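Local coordinates for protein type II restriction enzyme BsoBI (Geobacillus stearothermophilus, PDB 1DC1) that cuts double-stranded DNA as a homodimeric type II restriction endonuclease, recognising the degenerate sequence 5'-CYCGRG-3' and cleaving after its first C, at residues 70-78 with 114-125; 5-13 with 293-303. All blocks are in the same frame, centred on the assembly; numbering follows the deposited sequence.

Contact 1 (70-78 with 114-125); sequences DALLYASGI and LIFRYLLFQGDS. With nucleotides of chain B.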
loop_
_atom_site.group_PDB
_atom_site.type_symbol
_atom_site.label_atom_id
_atom_site.label_comp_id
_atom_site.label_asym_id
_atom_site.label_seq_id
_atom_site.Cartn_x
_atom_site.Cartn_y
_atom_site.Cartn_z
ATOM N N ASP D 70 8.203 18.515 -18.449
ATOM C CA ASP D 70 7.567 17.708 -17.410
ATOM C C ASP D 70 7.985 16.256 -17.539
ATOM O O ASP D 70 8.260 15.592 -16.536
ATOM C CB ASP D 70 6.058 17.895 -17.496
ATOM C CG ASP D 70 5.643 19.341 -17.186
ATOM O OD1 ASP D 70 6.091 19.911 -16.167
ATOM O OD2 ASP D 70 4.881 19.923 -17.962
ATOM N N ALA D 71 8.060 15.781 -18.781
ATOM C CA ALA D 71 8.499 14.413 -19.097
ATOM C C ALA D 71 9.962 14.244 -18.611
ATOM O O ALA D 71 10.328 13.220 -18.033
ATOM C CB ALA D 71 8.407 14.164 -20.605
ATOM N N LEU D 72 10.809 15.257 -18.853
ATOM C CA LEU D 72 12.200 15.220 -18.401
ATOM C C LEU D 72 12.246 15.124 -16.862
ATOM O O LEU D 72 13.046 14.339 -16.312
ATOM C CB LEU D 72 13.005 16.476 -18.816
ATOM C CG LEU D 72 13.328 16.796 -20.265
ATOM C CD1 LEU D 72 14.308 18.010 -20.264
ATOM C CD2 LEU D 72 13.958 15.598 -20.948
ATOM N N LEU D 73 11.411 15.905 -16.175
ATOM C CA LEU D 73 11.395 15.845 -14.716
ATOM C C LEU D 73 10.961 14.440 -14.303
ATOM O O LEU D 73 11.589 13.845 -13.409
ATOM C CB LEU D 73 10.449 16.866 -14.094
ATOM C CG LEU D 73 10.287 16.880 -12.547
ATOM C CD1 LEU D 73 11.647 17.172 -11.839
ATOM C CD2 LEU D 73 9.234 17.933 -12.172
ATOM N N TYR D 74 9.937 13.886 -14.952
ATOM C CA TYR D 74 9.507 12.557 -14.586
ATOM C C TYR D 74 10.594 11.509 -14.820
ATOM O O TYR D 74 10.851 10.673 -13.943
ATOM C CB TYR D 74 8.222 12.172 -15.336
ATOM C CG TYR D 74 7.340 11.245 -14.492
ATOM C CD1 TYR D 74 7.669 9.879 -14.340
ATOM C CD2 TYR D 74 6.236 11.742 -13.774
ATOM C CE1 TYR D 74 6.919 9.023 -13.478
ATOM C CE2 TYR D 74 5.493 10.907 -12.930
ATOM C CZ TYR D 74 5.861 9.548 -12.794
ATOM O OH TYR D 74 5.201 8.733 -11.936
ATOM N N ALA D 75 11.226 11.558 -15.992
ATOM C CA ALA D 75 12.306 10.630 -16.355
ATOM C C ALA D 75 13.514 10.745 -15.423
ATOM O O ALA D 75 14.289 9.791 -15.315
ATOM C CB ALA D 75 12.748 10.848 -17.823
ATOM N N SER D 76 13.660 11.899 -14.758
ATOM C CA SER D 76 14.753 12.160 -13.829
ATOM C C SER D 76 14.517 11.501 -12.477
ATOM O O SER D 76 15.330 11.627 -11.575
ATOM C CB SER D 76 15.006 13.674 -13.685
ATOM O OG SER D 76 14.267 14.251 -12.624
ATOM N N GLY D 77 13.415 10.767 -12.335
ATOM C CA GLY D 77 13.156 10.053 -11.099
ATOM C C GLY D 77 12.194 10.698 -10.138
ATOM O O GLY D 77 12.123 10.258 -8.983
ATOM N N ILE D 78 11.460 11.713 -10.609
ATOM C CA ILE D 78 10.501 12.439 -9.793
ATOM C C ILE D 78 9.015 12.112 -10.098
ATOM O O ILE D 78 8.475 12.521 -11.132
ATOM C CB ILE D 78 10.756 13.984 -9.912
ATOM C CG1 ILE D 78 12.244 14.313 -9.669
ATOM C CG2 ILE D 78 9.814 14.738 -8.940
ATOM C CD1 ILE D 78 12.776 13.876 -8.320
ATOM N N LEU D 114 16.583 8.390 -22.493
ATOM C CA LEU D 114 15.509 9.222 -21.950
ATOM C C LEU D 114 14.156 8.515 -21.967
ATOM O O LEU D 114 13.425 8.493 -20.956
ATOM C CB LEU D 114 15.384 10.500 -22.776
ATOM C CG LEU D 114 14.214 11.434 -22.440
ATOM C CD1 LEU D 114 14.160 11.761 -20.926
ATOM C CD2 LEU D 114 14.402 12.718 -23.281
ATOM N N ILE D 115 13.807 7.964 -23.139
ATOM C CA ILE D 115 12.517 7.260 -23.313
ATOM C C ILE D 115 12.390 6.040 -22.379
ATOM O O ILE D 115 11.341 5.827 -21.797
ATOM C CB ILE D 115 12.254 6.783 -24.818
ATOM C CG1 ILE D 115 12.422 7.953 -25.836
ATOM C CG2 ILE D 115 10.863 6.225 -24.922
ATOM C CD1 ILE D 115 11.754 9.263 -25.467
ATOM N N PHE D 116 13.457 5.253 -22.256
ATOM C CA PHE D 116 13.507 4.077 -21.394
ATOM C C PHE D 116 13.312 4.527 -19.924
ATOM O O PHE D 116 12.569 3.882 -19.181
ATOM C CB PHE D 116 14.868 3.358 -21.516
ATOM C CG PHE D 116 15.072 2.616 -22.819
ATOM C CD1 PHE D 116 14.051 2.518 -23.785
ATOM C CD2 PHE D 116 16.290 2.012 -23.086
ATOM C CE1 PHE D 116 14.251 1.824 -25.009
ATOM C CE2 PHE D 116 16.500 1.314 -24.301
ATOM C CZ PHE D 116 15.487 1.224 -25.255
ATOM N N ARG D 117 13.976 5.619 -19.507
ATOM C CA ARG D 117 13.819 6.090 -18.131
ATOM C C ARG D 117 12.451 6.667 -17.895
ATOM O O ARG D 117 11.856 6.449 -16.842
ATOM C CB ARG D 117 14.908 7.078 -17.766
ATOM C CG ARG D 117 16.167 6.285 -17.444
ATOM C CD ARG D 117 17.522 7.066 -17.280
ATOM N NE ARG D 117 18.526 6.064 -16.870
ATOM C CZ ARG D 117 18.681 5.627 -15.621
ATOM N NH1 ARG D 117 17.922 6.104 -14.632
ATOM N NH2 ARG D 117 19.538 4.654 -15.382
ATOM N N TYR D 118 11.942 7.387 -18.885
ATOM C CA TYR D 118 10.617 7.971 -18.774
ATOM C C TYR D 118 9.556 6.819 -18.556
ATOM O O TYR D 118 8.685 6.935 -17.695
ATOM C CB TYR D 118 10.357 8.791 -20.042
ATOM C CG TYR D 118 8.942 9.196 -20.176
ATOM C CD1 TYR D 118 8.452 10.296 -19.481
ATOM C CD2 TYR D 118 8.061 8.454 -20.992
ATOM C CE1 TYR D 118 7.101 10.660 -19.602
ATOM C CE2 TYR D 118 6.739 8.813 -21.114
ATOM C CZ TYR D 118 6.264 9.906 -20.433
ATOM O OH TYR D 118 4.962 10.277 -20.631
ATOM N N LEU D 119 9.679 5.708 -19.295
ATOM C CA LEU D 119 8.755 4.562 -19.186
ATOM C C LEU D 119 8.943 3.788 -17.877
ATOM O O LEU D 119 7.982 3.397 -17.215
ATOM C CB LEU D 119 8.939 3.594 -20.383
ATOM C CG LEU D 119 8.314 4.030 -21.731
ATOM C CD1 LEU D 119 8.972 3.272 -22.914
ATOM C CD2 LEU D 119 6.791 3.791 -21.680
ATOM N N LEU D 120 10.189 3.523 -17.535
ATOM C CA LEU D 120 10.470 2.838 -16.304
ATOM C C LEU D 120 9.792 3.554 -15.110
ATOM O O LEU D 120 9.181 2.890 -14.285
ATOM C CB LEU D 120 11.985 2.786 -16.070
ATOM C CG LEU D 120 12.392 2.080 -14.769
ATOM C CD1 LEU D 120 12.022 0.586 -14.956
ATOM C CD2 LEU D 120 13.903 2.316 -14.438
ATOM N N PHE D 121 9.944 4.883 -14.996
ATOM C CA PHE D 121 9.318 5.601 -13.875
ATOM C C PHE D 121 7.791 5.754 -14.071
ATOM O O PHE D 121 7.029 5.674 -13.109
ATOM C CB PHE D 121 10.016 6.967 -13.634
ATOM C CG PHE D 121 11.476 6.842 -13.209
ATOM C CD1 PHE D 121 11.867 5.898 -12.265
ATOM C CD2 PHE D 121 12.446 7.569 -13.835
ATOM C CE1 PHE D 121 13.214 5.679 -11.977
ATOM C CE2 PHE D 121 13.781 7.360 -13.554
ATOM C CZ PHE D 121 14.174 6.419 -12.636
ATOM N N GLN D 122 7.337 5.930 -15.311
ATOM C CA GLN D 122 5.895 6.037 -15.601
ATOM C C GLN D 122 5.183 4.697 -15.247
ATOM O O GLN D 122 3.997 4.668 -14.989
ATOM C CB GLN D 122 5.677 6.385 -17.081
ATOM C CG GLN D 122 5.801 7.880 -17.360
ATOM C CD GLN D 122 4.586 8.682 -16.880
ATOM O OE1 GLN D 122 4.702 9.634 -16.096
ATOM N NE2 GLN D 122 3.415 8.301 -17.350
ATOM N N GLY D 123 5.913 3.587 -15.243
ATOM C CA GLY D 123 5.302 2.324 -14.877
ATOM C C GLY D 123 4.758 2.360 -13.454
ATOM O O GLY D 123 3.769 1.705 -13.140
ATOM N N ASP D 124 5.398 3.121 -12.569
ATOM C CA ASP D 124 4.911 3.201 -11.181
ATOM C C ASP D 124 3.624 4.050 -11.196
ATOM O O ASP D 124 2.725 3.836 -10.388
ATOM C CB ASP D 124 5.979 3.843 -10.291
ATOM C CG ASP D 124 5.971 3.315 -8.834
ATOM O OD1 ASP D 124 5.094 2.546 -8.413
ATOM O OD2 ASP D 124 6.889 3.691 -8.104
ATOM N N SER D 125 3.552 5.012 -12.113
ATOM C CA SER D 125 2.337 5.844 -12.262
ATOM C C SER D 125 1.161 4.981 -12.764
ATOM O O SER D 125 0.047 5.112 -12.235
ATOM C CB SER D 125 2.558 7.001 -13.253
ATOM O OG SER D 125 1.331 7.643 -13.527
ATOM P P DA B 9 6.421 7.584 -5.100
ATOM O OP1 DA B 9 7.625 6.719 -5.223
ATOM O OP2 DA B 9 6.613 9.015 -4.738
ATOM O "O5'" DA B 9 5.495 7.506 -6.416
ATOM C "C5'" DA B 9 5.650 6.469 -7.438
ATOM C "C4'" DA B 9 4.301 6.041 -7.967
ATOM O "O4'" DA B 9 3.664 5.078 -7.105
ATOM C "C3'" DA B 9 3.262 7.140 -8.127
ATOM O "O3'" DA B 9 3.532 7.931 -9.288
ATOM C "C2'" DA B 9 1.960 6.351 -8.173
ATOM C "C1'" DA B 9 2.247 5.204 -7.207
ATOM N N9 DA B 9 1.731 5.480 -5.864
ATOM C C8 DA B 9 2.329 6.231 -4.866
ATOM N N7 DA B 9 1.609 6.319 -3.777
ATOM C C5 DA B 9 0.467 5.575 -4.058
ATOM C C6 DA B 9 -0.689 5.270 -3.303
ATOM N N6 DA B 9 -0.906 5.673 -2.055
ATOM N N1 DA B 9 -1.626 4.517 -3.894
ATOM C C2 DA B 9 -1.434 4.089 -5.149
ATOM N N3 DA B 9 -0.409 4.298 -5.949
ATOM C C4 DA B 9 0.525 5.055 -5.341
ATOM P P DG B 10 2.666 9.250 -9.572
ATOM O OP1 DG B 10 3.361 9.926 -10.701
ATOM O OP2 DG B 10 2.465 9.977 -8.299
ATOM O "O5'" DG B 10 1.322 8.619 -10.142
ATOM C "C5'" DG B 10 0.074 9.270 -10.031
ATOM C "C4'" DG B 10 -1.025 8.232 -9.949
ATOM O "O4'" DG B 10 -0.775 7.360 -8.831
ATOM C "C3'" DG B 10 -2.373 8.878 -9.662
ATOM O "O3'" DG B 10 -3.067 9.044 -10.870
ATOM C "C2'" DG B 10 -3.096 7.886 -8.780
ATOM C "C1'" DG B 10 -1.953 7.221 -8.031
ATOM N N9 DG B 10 -1.677 7.803 -6.725
ATOM C C8 DG B 10 -0.502 8.407 -6.329
ATOM N N7 DG B 10 -0.500 8.742 -5.070
ATOM C C5 DG B 10 -1.761 8.358 -4.611
ATOM C C6 DG B 10 -2.348 8.450 -3.289
ATOM O O6 DG B 10 -1.869 8.952 -2.267
ATOM N N1 DG B 10 -3.639 7.897 -3.255
ATOM C C2 DG B 10 -4.314 7.398 -4.361
ATOM N N2 DG B 10 -5.593 6.960 -4.139
ATOM N N3 DG B 10 -3.786 7.338 -5.595
ATOM C C4 DG B 10 -2.510 7.809 -5.634
HETATM O O HOH W 1 7.422 7.494 -10.622
HETATM O O HOH W 2 16.813 8.796 -14.124
#

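Contact 2 (5-13 with 293-303); sequences KPFENHLKS and WDQLQSGSLTN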
loop_
_atom_site.group_PDB
_atom_site.type_symbol
_atom_site.label_atom_id
_atom_site.label_comp_id
_atom_site.label_asym_id
_atom_site.label_seq_id
_atom_site.Cartn_x
_atom_site.Cartn_y
_atom_site.Cartn_z
ATOM N N LYS D 5 -29.171 -14.318 12.390
ATOM C CA LYS D 5 -28.402 -13.072 12.319
ATOM C C LYS D 5 -28.232 -12.803 10.828
ATOM O O LYS D 5 -28.172 -13.750 10.014
ATOM C CB LYS D 5 -27.034 -13.230 12.949
ATOM C CG LYS D 5 -27.041 -13.008 14.427
ATOM C CD LYS D 5 -27.245 -11.552 14.778
ATOM C CE LYS D 5 -26.998 -11.319 16.254
ATOM N NZ LYS D 5 -28.078 -10.500 16.895
ATOM N N PRO D 6 -28.099 -11.515 10.452
ATOM C CA PRO D 6 -27.960 -11.217 9.031
ATOM C C PRO D 6 -26.915 -12.073 8.333
ATOM O O PRO D 6 -27.201 -12.779 7.352
ATOM C CB PRO D 6 -27.587 -9.727 9.018
ATOM C CG PRO D 6 -27.073 -9.435 10.441
ATOM C CD PRO D 6 -28.000 -10.280 11.259
ATOM N N PHE D 7 -25.700 -12.004 8.849
ATOM C CA PHE D 7 -24.601 -12.743 8.264
ATOM C C PHE D 7 -24.802 -14.258 8.251
ATOM O O PHE D 7 -24.189 -14.940 7.421
ATOM C CB PHE D 7 -23.353 -12.451 9.031
ATOM C CG PHE D 7 -23.422 -12.912 10.441
ATOM C CD1 PHE D 7 -24.063 -12.131 11.406
ATOM C CD2 PHE D 7 -22.795 -14.111 10.816
ATOM C CE1 PHE D 7 -24.065 -12.536 12.737
ATOM C CE2 PHE D 7 -22.778 -14.553 12.160
ATOM C CZ PHE D 7 -23.411 -13.766 13.125
ATOM N N GLU D 8 -25.635 -14.794 9.153
ATOM C CA GLU D 8 -25.849 -16.246 9.195
ATOM C C GLU D 8 -26.597 -16.747 7.969
ATOM O O GLU D 8 -26.629 -17.938 7.682
ATOM C CB GLU D 8 -26.628 -16.614 10.430
ATOM C CG GLU D 8 -25.784 -16.656 11.647
ATOM C CD GLU D 8 -26.623 -16.641 12.916
ATOM O OE1 GLU D 8 -27.859 -16.843 12.821
ATOM O OE2 GLU D 8 -26.046 -16.429 14.011
ATOM N N ASN D 9 -27.218 -15.830 7.246
ATOM C CA ASN D 9 -27.928 -16.224 6.052
ATOM C C ASN D 9 -26.970 -16.734 4.964
ATOM O O ASN D 9 -27.325 -17.602 4.171
ATOM C CB ASN D 9 -28.751 -15.073 5.481
ATOM C CG ASN D 9 -29.549 -15.511 4.278
ATOM O OD1 ASN D 9 -30.476 -16.327 4.399
ATOM N ND2 ASN D 9 -29.181 -15.012 3.101
ATOM N N HIS D 10 -25.757 -16.199 4.898
ATOM C CA HIS D 10 -24.822 -16.674 3.872
ATOM C C HIS D 10 -23.495 -17.192 4.423
ATOM O O HIS D 10 -22.674 -17.674 3.648
ATOM C CB HIS D 10 -24.544 -15.589 2.829
ATOM C CG HIS D 10 -23.994 -14.322 3.416
ATOM N ND1 HIS D 10 -24.803 -13.303 3.883
ATOM C CD2 HIS D 10 -22.716 -13.905 3.600
ATOM C CE1 HIS D 10 -24.045 -12.313 4.323
ATOM N NE2 HIS D 10 -22.776 -12.653 4.161
ATOM N N LEU D 11 -23.278 -17.089 5.742
ATOM C CA LEU D 11 -22.051 -17.588 6.399
ATOM C C LEU D 11 -22.370 -18.626 7.430
ATOM O O LEU D 11 -23.036 -18.326 8.407
ATOM C CB LEU D 11 -21.305 -16.495 7.164
ATOM C CG LEU D 11 -20.839 -15.397 6.246
ATOM C CD1 LEU D 11 -20.286 -14.255 7.080
ATOM C CD2 LEU D 11 -19.818 -15.966 5.272
ATOM N N LYS D 12 -21.859 -19.831 7.251
ATOM C CA LYS D 12 -22.101 -20.869 8.235
ATOM C C LYS D 12 -20.826 -21.198 9.012
ATOM O O LYS D 12 -20.877 -21.728 10.121
ATOM C CB LYS D 12 -22.654 -22.116 7.548
ATOM C CG LYS D 12 -23.555 -21.803 6.358
ATOM C CD LYS D 12 -24.751 -20.899 6.712
ATOM C CE LYS D 12 -25.356 -20.263 5.437
ATOM N NZ LYS D 12 -26.822 -20.005 5.546
ATOM N N SER D 13 -19.675 -20.877 8.442
ATOM C CA SER D 13 -18.411 -21.163 9.120
ATOM C C SER D 13 -17.394 -20.083 8.747
ATOM O O SER D 13 -17.574 -19.363 7.758
ATOM C CB SER D 13 -17.879 -22.554 8.724
ATOM O OG SER D 13 -17.571 -22.650 7.327
ATOM N N TRP D 293 -15.253 -13.182 11.814
ATOM C CA TRP D 293 -16.235 -14.071 12.408
ATOM C C TRP D 293 -16.412 -13.764 13.901
ATOM O O TRP D 293 -17.542 -13.654 14.397
ATOM C CB TRP D 293 -15.783 -15.486 12.204
ATOM C CG TRP D 293 -16.686 -16.468 12.764
ATOM C CD1 TRP D 293 -16.620 -17.027 13.995
ATOM C CD2 TRP D 293 -17.796 -17.049 12.112
ATOM N NE1 TRP D 293 -17.622 -17.934 14.157
ATOM C CE2 TRP D 293 -18.369 -17.970 13.014
ATOM C CE3 TRP D 293 -18.375 -16.883 10.845
ATOM C CZ2 TRP D 293 -19.500 -18.732 12.693
ATOM C CZ3 TRP D 293 -19.492 -17.628 10.520
ATOM C CH2 TRP D 293 -20.046 -18.545 11.441
ATOM N N ASP D 294 -15.318 -13.610 14.628
ATOM C CA ASP D 294 -15.422 -13.277 16.041
ATOM C C ASP D 294 -16.199 -11.973 16.253
ATOM O O ASP D 294 -17.003 -11.852 17.184
ATOM C CB ASP D 294 -14.036 -13.131 16.653
ATOM C CG ASP D 294 -13.366 -14.461 16.837
ATOM O OD1 ASP D 294 -14.084 -15.472 16.637
ATOM O OD2 ASP D 294 -12.152 -14.497 17.168
ATOM N N GLN D 295 -15.928 -10.983 15.407
ATOM C CA GLN D 295 -16.605 -9.672 15.494
ATOM C C GLN D 295 -18.083 -9.773 15.137
ATOM O O GLN D 295 -18.907 -9.044 15.699
ATOM C CB GLN D 295 -15.900 -8.638 14.587
ATOM C CG GLN D 295 -14.539 -8.248 15.121
ATOM C CD GLN D 295 -13.974 -7.030 14.428
ATOM O OE1 GLN D 295 -14.717 -6.244 13.885
ATOM N NE2 GLN D 295 -12.654 -6.874 14.440
ATOM N N LEU D 296 -18.420 -10.645 14.189
ATOM C CA LEU D 296 -19.826 -10.836 13.853
ATOM C C LEU D 296 -20.520 -11.519 15.063
ATOM O O LEU D 296 -21.615 -11.145 15.445
ATOM C CB LEU D 296 -20.002 -11.715 12.605
ATOM C CG LEU D 296 -19.605 -11.091 11.248
ATOM C CD1 LEU D 296 -19.484 -12.217 10.210
ATOM C CD2 LEU D 296 -20.601 -9.982 10.779
ATOM N N GLN D 297 -19.873 -12.510 15.665
ATOM C CA GLN D 297 -20.429 -13.220 16.836
ATOM C C GLN D 297 -20.595 -12.270 18.033
ATOM O O GLN D 297 -21.576 -12.292 18.748
ATOM C CB GLN D 297 -19.474 -14.343 17.216
ATOM C CG GLN D 297 -19.448 -15.360 16.173
ATOM C CD GLN D 297 -20.765 -16.068 16.085
ATOM O OE1 GLN D 297 -21.325 -16.432 17.097
ATOM N NE2 GLN D 297 -21.264 -16.280 14.881
ATOM N N SER D 298 -19.627 -11.397 18.239
ATOM C CA SER D 298 -19.672 -10.464 19.358
ATOM C C SER D 298 -20.574 -9.271 19.088
ATOM O O SER D 298 -20.849 -8.470 19.969
ATOM C CB SER D 298 -18.268 -9.928 19.689
ATOM O OG SER D 298 -17.912 -8.864 18.814
ATOM N N GLY D 299 -21.002 -9.124 17.855
ATOM C CA GLY D 299 -21.858 -8.023 17.560
ATOM C C GLY D 299 -21.067 -6.773 17.236
ATOM O O GLY D 299 -21.629 -5.742 16.881
ATOM N N SER D 300 -19.747 -6.816 17.311
ATOM C CA SER D 300 -19.033 -5.587 16.999
ATOM C C SER D 300 -19.101 -5.269 15.478
ATOM O O SER D 300 -19.104 -4.108 15.088
ATOM C CB SER D 300 -17.605 -5.583 17.606
ATOM O OG SER D 300 -16.618 -5.917 16.680
ATOM N N LEU D 301 -19.203 -6.281 14.625
ATOM C CA LEU D 301 -19.409 -6.049 13.196
ATOM C C LEU D 301 -20.807 -6.652 12.944
ATOM O O LEU D 301 -21.116 -7.739 13.429
ATOM C CB LEU D 301 -18.339 -6.762 12.377
ATOM C CG LEU D 301 -17.942 -6.397 10.949
ATOM C CD1 LEU D 301 -17.503 -4.953 10.874
ATOM C CD2 LEU D 301 -16.805 -7.384 10.488
ATOM N N THR D 302 -21.657 -5.938 12.212
ATOM C CA THR D 302 -23.027 -6.362 11.908
ATOM C C THR D 302 -23.170 -7.398 10.788
ATOM O O THR D 302 -24.012 -8.305 10.858
ATOM C CB THR D 302 -23.920 -5.155 11.549
ATOM O OG1 THR D 302 -23.658 -4.091 12.466
ATOM C CG2 THR D 302 -25.375 -5.535 11.639
ATOM N N ASN D 303 -22.343 -7.261 9.754
ATOM C CA ASN D 303 -22.400 -8.186 8.630
ATOM C C ASN D 303 -21.102 -8.113 7.827
ATOM O O ASN D 303 -20.306 -7.168 7.960
ATOM C CB ASN D 303 -23.607 -7.843 7.743
ATOM C CG ASN D 303 -24.191 -9.047 7.059
ATOM O OD1 ASN D 303 -23.538 -10.093 6.892
ATOM N ND2 ASN D 303 -25.430 -8.906 6.633
HETATM O O HOH W 3 -27.018 -10.784 5.050
#

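Contact 1 (70-78 with 114-125)
L114 meets L72 and A75 where helix 69-75 packs across helix 110-152, beside the DNA backbone and close to the second subunit. The segments 70-75 and 114-125 cross at 72°. CD1 of L114 lies 3.5 Å from CB of A75, and its CD2 touches CD2 of L72. One turn on, R117 touches directly through CB, which packs on the carbonyl oxygen of A75, while its NH1 reaches the same oxygen through a water. Its guanidinium leads away to E113 and to S39 of the second subunit. Y118 is the closest backbone neighbour of A75, with the two CA atoms 4.0 Å apart. A71 O lies at the edge of its ring, 3.8 Å from CD1 of Y118, and CB of A71 packs on CE1. F121 comes next. CA of G77, in the Schellman turn that ends helix 69-75, sits over the face of the F121 ring, 3.9 Å from its centroid. A75 O meets the edge of this ring. CB of F121 packs on CE1 of Y74. The side chain of Q122 bends at chi2 (-75°), which brings OE1 over the centre of the Y74 ring, 3.2 Å above its plane. Ring and amide planes stand 68° apart. I78 O lies over the opposite face, toward the rim, so each face has an oxygen over it. At S125 the CB lies 3.4 Å from Y74 OH. The hydroxyl accepts a hydrogen bond from a water that also donates to F121 O, and donates to OP1 of DG10 of chain B at 2.5 Å.

Contact 2 (5-13 with 293-303)
The N-terminal loop ahead of helix 21-53 packs here on the end of helix 286-298 and on the link to strand 303-306, an outermost strand, within this chain, of the mixed sheet in this PDDEXK-clan nuclease. F7 is the central side chain. Its chi1 of 64° sets CG between the backbone N and the carbonyl carbon, and the ring then lies against helix 286-298. CB of L296 sits over the centre of one ring face, 3.9 Å from the centroid and 6° off the normal, a CH-pi contact. CG of E8 lies over the opposite face. The amide of Q297 comes to the ring edge, with NE2 3.6 Å from CE2 of F7 and the two planes nearly perpendicular. With an alanine here, the ring under L296 CB and beside Q297 NE2 is gone, which is likely to open a gap between the loop and the helix. CD1 of L296 also reaches CD1 of L11, 3.8 Å away. W293 extends the apolar patch. Its ring takes the backbone of S13 over one face, with CZ3 3.7 Å from S13 C, and meets CB of L11 at its edge. Beyond the helix, N303 reaches the start of the loop. Its OD1 lies 3.2 Å from CA of F7, and its ND2 packs on CB of P6. A water accepts from ND2 and donates weakly to P6 O. CE1 of H10 lies 3.4 Å from N303 OD1, while ND1 bonds to S315 OG and NE2 to S304 O. CG of P6 touches T302 O at 3.3 Å. No direct hydrogen bond joins the two segments, so the loop rests there by apolar, CH-pi and carbon-to-oxygen contacts, with one partly weak water link.

From the N terminus, the chain enters contact 2 first, with residues 5-13. It then runs through helix 21-53 to helix 69-75, the first side of contact 1. Contact 1 closes a short, largely helical loop of 35 residues when helix 110-152 returns at 114-125. The chain goes on through most of the mixed sheet, helix 247-270 and strand 276-281. At 293-303 it closes contact 2 across 279 residues. The smaller loop lies wholly within the larger one. Contact 1 ties helices together beside the DNA; contact 2 ties the N-terminal loop to the end of helix 286-298 and the start of strand 303-306. Their centres are 48 Å apart, on opposite sides of the chain's centre.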